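Local coordinates for protein Xaa-Pro dipeptidase (Mycobacterium tuberculosis, PDB 5E2C) that probably acts as a metal-dependent aminopeptidase of the prolidase family, the chain here being only its N-terminal domain, at residues S15-M20 with V120-T125; I22-N27 with E96-T101. All blocks are in the same frame, centred on the assembly; numbering follows the deposited sequence. Where two conformers were deposited one is given.

Contact 1 (S15-M20 with V120-T125)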
loop_
_atom_site.group_PDB
_atom_site.type_symbol
_atom_site.label_atom_id
_atom_site.label_comp_id
_atom_site.label_asym_id
_atom_site.label_seq_id
_atom_site.Cartn_x
_atom_site.Cartn_y
_atom_site.Cartn_z
ATOM N N SER A 15 4.656 -10.995 -19.921
ATOM C CA SER A 15 4.900 -11.195 -18.503
ATOM C C SER A 15 4.174 -12.436 -17.969
ATOM O O SER A 15 4.237 -12.729 -16.774
ATOM C CB SER A 15 4.436 -9.962 -17.722
ATOM O OG SER A 15 5.250 -8.852 -18.022
ATOM N N GLY A 16 3.476 -13.159 -18.839
ATOM C CA GLY A 16 2.755 -14.371 -18.437
ATOM C C GLY A 16 1.448 -14.110 -17.706
ATOM O O GLY A 16 0.954 -14.976 -16.980
ATOM N N LEU A 17 0.876 -12.922 -17.908
ATOM C CA LEU A 17 -0.403 -12.552 -17.302
ATOM C C LEU A 17 -1.543 -12.598 -18.317
ATOM O O LEU A 17 -1.321 -12.431 -19.514
ATOM C CB LEU A 17 -0.329 -11.127 -16.725
ATOM C CG LEU A 17 0.831 -10.809 -15.783
ATOM C CD1 LEU A 17 0.946 -9.299 -15.578
ATOM C CD2 LEU A 17 0.630 -11.539 -14.474
ATOM N N ASP A 18 -2.767 -12.776 -17.825
ATOM C CA ASP A 18 -3.965 -12.768 -18.663
ATOM C C ASP A 18 -4.694 -11.431 -18.623
ATOM O O ASP A 18 -5.489 -11.126 -19.520
ATOM C CB ASP A 18 -4.894 -13.890 -18.231
ATOM C CG ASP A 18 -4.189 -15.226 -18.233
ATOM O OD1 ASP A 18 -3.763 -15.648 -19.324
ATOM O OD2 ASP A 18 -4.010 -15.833 -17.160
ATOM N N ALA A 19 -4.411 -10.641 -17.589
ATOM C CA ALA A 19 -4.983 -9.288 -17.440
ATOM C C ALA A 19 -4.167 -8.533 -16.404
ATOM O O ALA A 19 -3.335 -9.114 -15.690
ATOM C CB ALA A 19 -6.451 -9.347 -17.030
HETATM N N MSE A 20 -4.393 -7.227 -16.354
HETATM C CA MSE A 20 -3.759 -6.373 -15.386
HETATM C C MSE A 20 -4.750 -5.379 -14.857
HETATM O O MSE A 20 -5.527 -4.767 -15.616
HETATM C CB MSE A 20 -2.635 -5.626 -16.070
HETATM C CG MSE A 20 -2.057 -4.670 -15.069
HETATM SE SE MSE A 20 -0.185 -4.458 -15.444
HETATM C CE MSE A 20 0.246 -3.417 -13.822
ATOM N N VAL A 120 -0.925 -11.359 -9.139
ATOM C CA VAL A 120 0.510 -11.369 -9.371
ATOM C C VAL A 120 1.085 -9.957 -9.368
ATOM O O VAL A 120 0.603 -9.080 -10.089
ATOM C CB VAL A 120 0.820 -12.034 -10.717
ATOM C CG1 VAL A 120 2.324 -12.027 -11.005
ATOM C CG2 VAL A 120 0.258 -13.457 -10.744
ATOM N N ARG A 121 2.119 -9.736 -8.563
ATOM C CA ARG A 121 2.794 -8.440 -8.557
ATOM C C ARG A 121 3.276 -8.076 -9.970
ATOM O O ARG A 121 3.971 -8.863 -10.646
ATOM C CB ARG A 121 3.967 -8.439 -7.580
ATOM C CG ARG A 121 3.580 -8.640 -6.119
ATOM C CD ARG A 121 4.806 -9.090 -5.328
ATOM N NE ARG A 121 4.544 -9.142 -3.899
ATOM C CZ ARG A 121 3.820 -10.074 -3.283
ATOM N NH1 ARG A 121 3.270 -11.085 -3.961
ATOM N NH2 ARG A 121 3.649 -10.000 -1.964
ATOM N N ALA A 122 2.903 -6.880 -10.420
ATOM C CA ALA A 122 3.198 -6.429 -11.772
ATOM C C ALA A 122 3.557 -4.941 -11.865
ATOM O O ALA A 122 3.396 -4.333 -12.931
ATOM C CB ALA A 122 2.021 -6.731 -12.690
ATOM N N SER A 123 4.070 -4.353 -10.790
ATOM C CA SER A 123 4.466 -2.942 -10.867
ATOM C C SER A 123 5.607 -2.780 -11.858
ATOM O O SER A 123 6.573 -3.550 -11.842
ATOM C CB SER A 123 4.845 -2.396 -9.511
ATOM O OG SER A 123 3.682 -2.204 -8.737
ATOM N N GLY A 124 5.482 -1.783 -12.729
ATOM C CA GLY A 124 6.479 -1.514 -13.751
ATOM C C GLY A 124 6.000 -1.831 -15.150
ATOM O O GLY A 124 6.622 -1.424 -16.128
ATOM N N THR A 125 4.896 -2.559 -15.258
ATOM C CA THR A 125 4.427 -3.004 -16.552
ATOM C C THR A 125 4.007 -1.803 -17.405
ATOM O O THR A 125 4.392 -1.698 -18.575
ATOM C CB THR A 125 3.285 -4.023 -16.421
ATOM O OG1 THR A 125 3.710 -5.103 -15.583
ATOM C CG2 THR A 125 2.926 -4.595 -17.769
#

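Contact 2 (I22-N27 with E96-T101)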
loop_
_atom_site.group_PDB
_atom_site.type_symbol
_atom_site.label_atom_id
_atom_site.label_comp_id
_atom_site.label_asym_id
_atom_site.label_seq_id
_atom_site.Cartn_x
_atom_site.Cartn_y
_atom_site.Cartn_z
ATOM N N ILE A 22 -4.857 -1.838 -13.202
ATOM C CA ILE A 22 -4.075 -0.617 -13.026
ATOM C C ILE A 22 -4.733 0.269 -11.960
ATOM O O ILE A 22 -5.905 0.650 -12.081
ATOM C CB ILE A 22 -3.925 0.139 -14.355
ATOM C CG1 ILE A 22 -3.278 -0.781 -15.397
ATOM C CG2 ILE A 22 -3.067 1.388 -14.184
ATOM C CD1 ILE A 22 -4.265 -1.420 -16.304
ATOM N N SER A 23 -3.963 0.575 -10.915
ATOM C CA SER A 23 -4.444 1.314 -9.740
ATOM C C SER A 23 -3.755 2.689 -9.541
ATOM O O SER A 23 -4.286 3.551 -8.819
ATOM C CB SER A 23 -4.235 0.480 -8.472
ATOM O OG SER A 23 -4.916 -0.774 -8.533
ATOM N N ASP A 24 -2.564 2.854 -10.111
ATOM C CA ASP A 24 -1.795 4.113 -10.023
ATOM C C ASP A 24 -2.482 5.099 -10.961
ATOM O O ASP A 24 -2.624 4.829 -12.145
ATOM C CB ASP A 24 -0.326 3.833 -10.419
ATOM C CG ASP A 24 0.583 5.063 -10.327
ATOM O OD1 ASP A 24 0.126 6.186 -10.595
ATOM O OD2 ASP A 24 1.780 4.909 -10.013
ATOM N N LEU A 25 -2.938 6.224 -10.428
ATOM C CA LEU A 25 -3.689 7.187 -11.218
ATOM C C LEU A 25 -2.905 7.781 -12.401
ATOM O O LEU A 25 -3.497 8.067 -13.439
ATOM C CB LEU A 25 -4.249 8.289 -10.329
ATOM C CG LEU A 25 -5.248 7.800 -9.277
ATOM C CD1 LEU A 25 -5.695 8.989 -8.447
ATOM C CD2 LEU A 25 -6.438 7.079 -9.902
ATOM N N ILE A 26 -1.581 7.898 -12.269
ATOM C CA ILE A 26 -0.743 8.312 -13.388
ATOM C C ILE A 26 -0.894 7.311 -14.526
ATOM O O ILE A 26 -1.041 7.680 -15.674
ATOM C CB ILE A 26 0.748 8.434 -12.981
ATOM C CG1 ILE A 26 0.925 9.553 -11.956
ATOM C CG2 ILE A 26 1.618 8.709 -14.198
ATOM C CD1 ILE A 26 2.303 9.583 -11.309
ATOM N N ASN A 27 -0.880 6.024 -14.200
ATOM C CA ASN A 27 -1.008 5.001 -15.219
ATOM C C ASN A 27 -2.418 4.852 -15.775
ATOM O O ASN A 27 -2.605 4.528 -16.966
ATOM C CB ASN A 27 -0.491 3.679 -14.658
ATOM C CG ASN A 27 1.001 3.715 -14.435
ATOM O OD1 ASN A 27 1.718 4.547 -15.028
ATOM N ND2 ASN A 27 1.485 2.827 -13.593
ATOM N N GLU A 96 -0.698 -3.593 -9.150
ATOM C CA GLU A 96 0.407 -2.691 -8.884
ATOM C C GLU A 96 0.728 -2.654 -7.392
ATOM O O GLU A 96 0.154 -1.898 -6.606
ATOM C CB GLU A 96 0.116 -1.314 -9.464
ATOM C CG GLU A 96 0.023 -1.347 -10.972
ATOM C CD GLU A 96 -0.256 0.008 -11.586
ATOM O OE1 GLU A 96 -1.275 0.616 -11.207
ATOM O OE2 GLU A 96 0.528 0.437 -12.468
ATOM N N SER A 97 1.661 -3.503 -7.012
ATOM C CA SER A 97 2.075 -3.627 -5.628
ATOM C C SER A 97 2.737 -2.376 -5.061
ATOM O O SER A 97 2.822 -2.241 -3.849
ATOM C CB SER A 97 2.998 -4.854 -5.470
ATOM O OG SER A 97 4.125 -4.716 -6.297
ATOM N N HIS A 98 3.169 -1.441 -5.915
ATOM C CA HIS A 98 3.745 -0.184 -5.447
ATOM C C HIS A 98 2.706 0.814 -4.921
ATOM O O HIS A 98 3.062 1.788 -4.257
ATOM C CB HIS A 98 4.623 0.475 -6.524
ATOM C CG HIS A 98 3.850 1.157 -7.610
ATOM N ND1 HIS A 98 3.240 0.477 -8.637
ATOM C CD2 HIS A 98 3.587 2.473 -7.822
ATOM C CE1 HIS A 98 2.638 1.340 -9.442
ATOM N NE2 HIS A 98 2.828 2.558 -8.964
ATOM N N VAL A 99 1.433 0.558 -5.197
ATOM C CA VAL A 99 0.379 1.444 -4.738
ATOM C C VAL A 99 -0.768 0.743 -3.989
ATOM O O VAL A 99 -1.351 1.331 -3.091
ATOM C CB VAL A 99 -0.145 2.290 -5.914
ATOM C CG1 VAL A 99 -1.198 1.548 -6.705
ATOM C CG2 VAL A 99 -0.684 3.614 -5.402
ATOM N N VAL A 100 -1.089 -0.501 -4.328
ATOM C CA VAL A 100 -2.148 -1.233 -3.618
ATOM C C VAL A 100 -1.685 -1.488 -2.166
ATOM O O VAL A 100 -0.563 -1.945 -1.930
ATOM C CB VAL A 100 -2.526 -2.550 -4.344
ATOM C CG1 VAL A 100 -3.490 -3.413 -3.519
ATOM C CG2 VAL A 100 -3.098 -2.269 -5.729
ATOM N N THR A 101 -2.546 -1.183 -1.195
ATOM C CA THR A 101 -2.218 -1.385 0.218
ATOM C C THR A 101 -2.417 -2.838 0.626
ATOM O O THR A 101 -3.027 -3.608 -0.107
ATOM C CB THR A 101 -3.066 -0.503 1.152
ATOM O OG1 THR A 101 -4.438 -0.897 1.068
ATOM C CG2 THR A 101 -2.899 0.987 0.791
HETATM O O HOH W 1 -3.306 -2.749 -9.280
#

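Contact 1 (S15-M20 with V120-T125)
L17 and M20 meet V120, A122 and T125 in a buried, almost wholly apolar contact on the face of the mixed sheet that helix 3-14 covers, within the creatinase/prolidase N-terminal domain. The strands 19-22 and 118-121 are not neighbours: strand 92-95 runs between them, bonded through its backbone to A19 on one side and V120 on the other. Because the strands are not paired with each other, the direct contact is made mainly by side chains. The approach begins at G16, where helix 3-14 ends in a Schellman motif; the positive phi there suits glycine and turns the chain back toward the sheet. L17 follows, its CG lying anti to the carbonyl carbon (chi1 -52°), and its two methyls take different partners. L17 CD2 meets V120 CB at 3.8 Å, while L17 CD1 lies 4.0 Å from A122 CB. The two methyls of leucine let it touch V120 and A122 at once, and the single methyl of A122 is met by both L17 and M20. M20, a selenomethionine, reaches over with its unbranched chain. Its CG is anti to the backbone N (chi1 176°), the chain then bends at chi2, and the end slides past T125 in the opposite direction, with M20 SE 3.6 Å from T125 CB. The terminal M20 CE touches A122 CB at 3.9 Å. I12 of helix 3-14 packs on both L17 and M20, and L8 and Q11 on T125. The residues from A122 to T125 form a type II turn, and G124 has backbone angles at which a side chain would jam against the preceding carbonyl. That turn brings T125 round to M20 and ties up its hydroxyl: T125 OG1 gives a hydrogen bond to A122 O at 2.8 Å, from the same face of the carbonyl plane as T125 N, while M20 CE rests 3.4 Å from that oxygen.

Contact 2 (I22-N27 with E96-T101)
The E96 carboxylate reaches across to S23, D24 and N27 and takes three hydrogen bonds from them. E96 OE1 accepts from S23 N at 2.7 Å, on the anti side and 28° out of the carboxylate plane, and from D24 N at 2.8 Å, nearly in line with its C-O bond; the two donors lie on opposite faces. E96 OE2 is met on its syn side by N27 ND2, also at 2.8 Å, and that amide is shared with E127 OE2. A long, extended glutamate suits this position because it can span from one loop to the backbone of the other; chi2 of -180° carries CD straight out. The second link is H98 NE2 to D24 OD2, at 2.8 Å and almost straight (177°), in the plane of the imidazole and on the anti lone pair of the oxygen. The ring is held from its other nitrogen too, ND1 being hydrogen-bonded to S123 OG. Aspartate does double duty here: D24 OD1 caps helix 25-32 by accepting from I26 N at 2.9 Å. The start of this helix may also stabilise the negative charge of both carboxylates. Farther out, a water joins S23 OG to E96 N, and S23 OG rests 3.7 Å from V100 CG2. E96 O in turn accepts from V99 N and V100 N, which rounds the loop. The whole is an aspartate N-cap at a strand-to-helix junction, clasped by the loop after the neighbouring parallel strand 92-95, in the creatinase/prolidase N-terminal domain.

In the fold
Contact 1 joins strand 19-22 and its preceding turn to strand 118-121 and the turn after it; contact 2 joins what follows strands 19-22 and 92-95. Their chemistry is opposite. Contact 1 is buried under helix 3-14 and relies on aliphatic and selenomethionine packing; contact 2, partly buried where helix 25-32 begins, relies on carboxylates, an imidazole and backbone N-H groups. Both segments of contact 2 fall between those of contact 1 in the chain, and the centres lie about 12 Å apart. They meet directly: M20 CE packs on E96 CG at 3.5 Å. S97 is hydrogen-bonded to D103 of the second subunit, and R121 forms a salt bridge with D106 of that subunit.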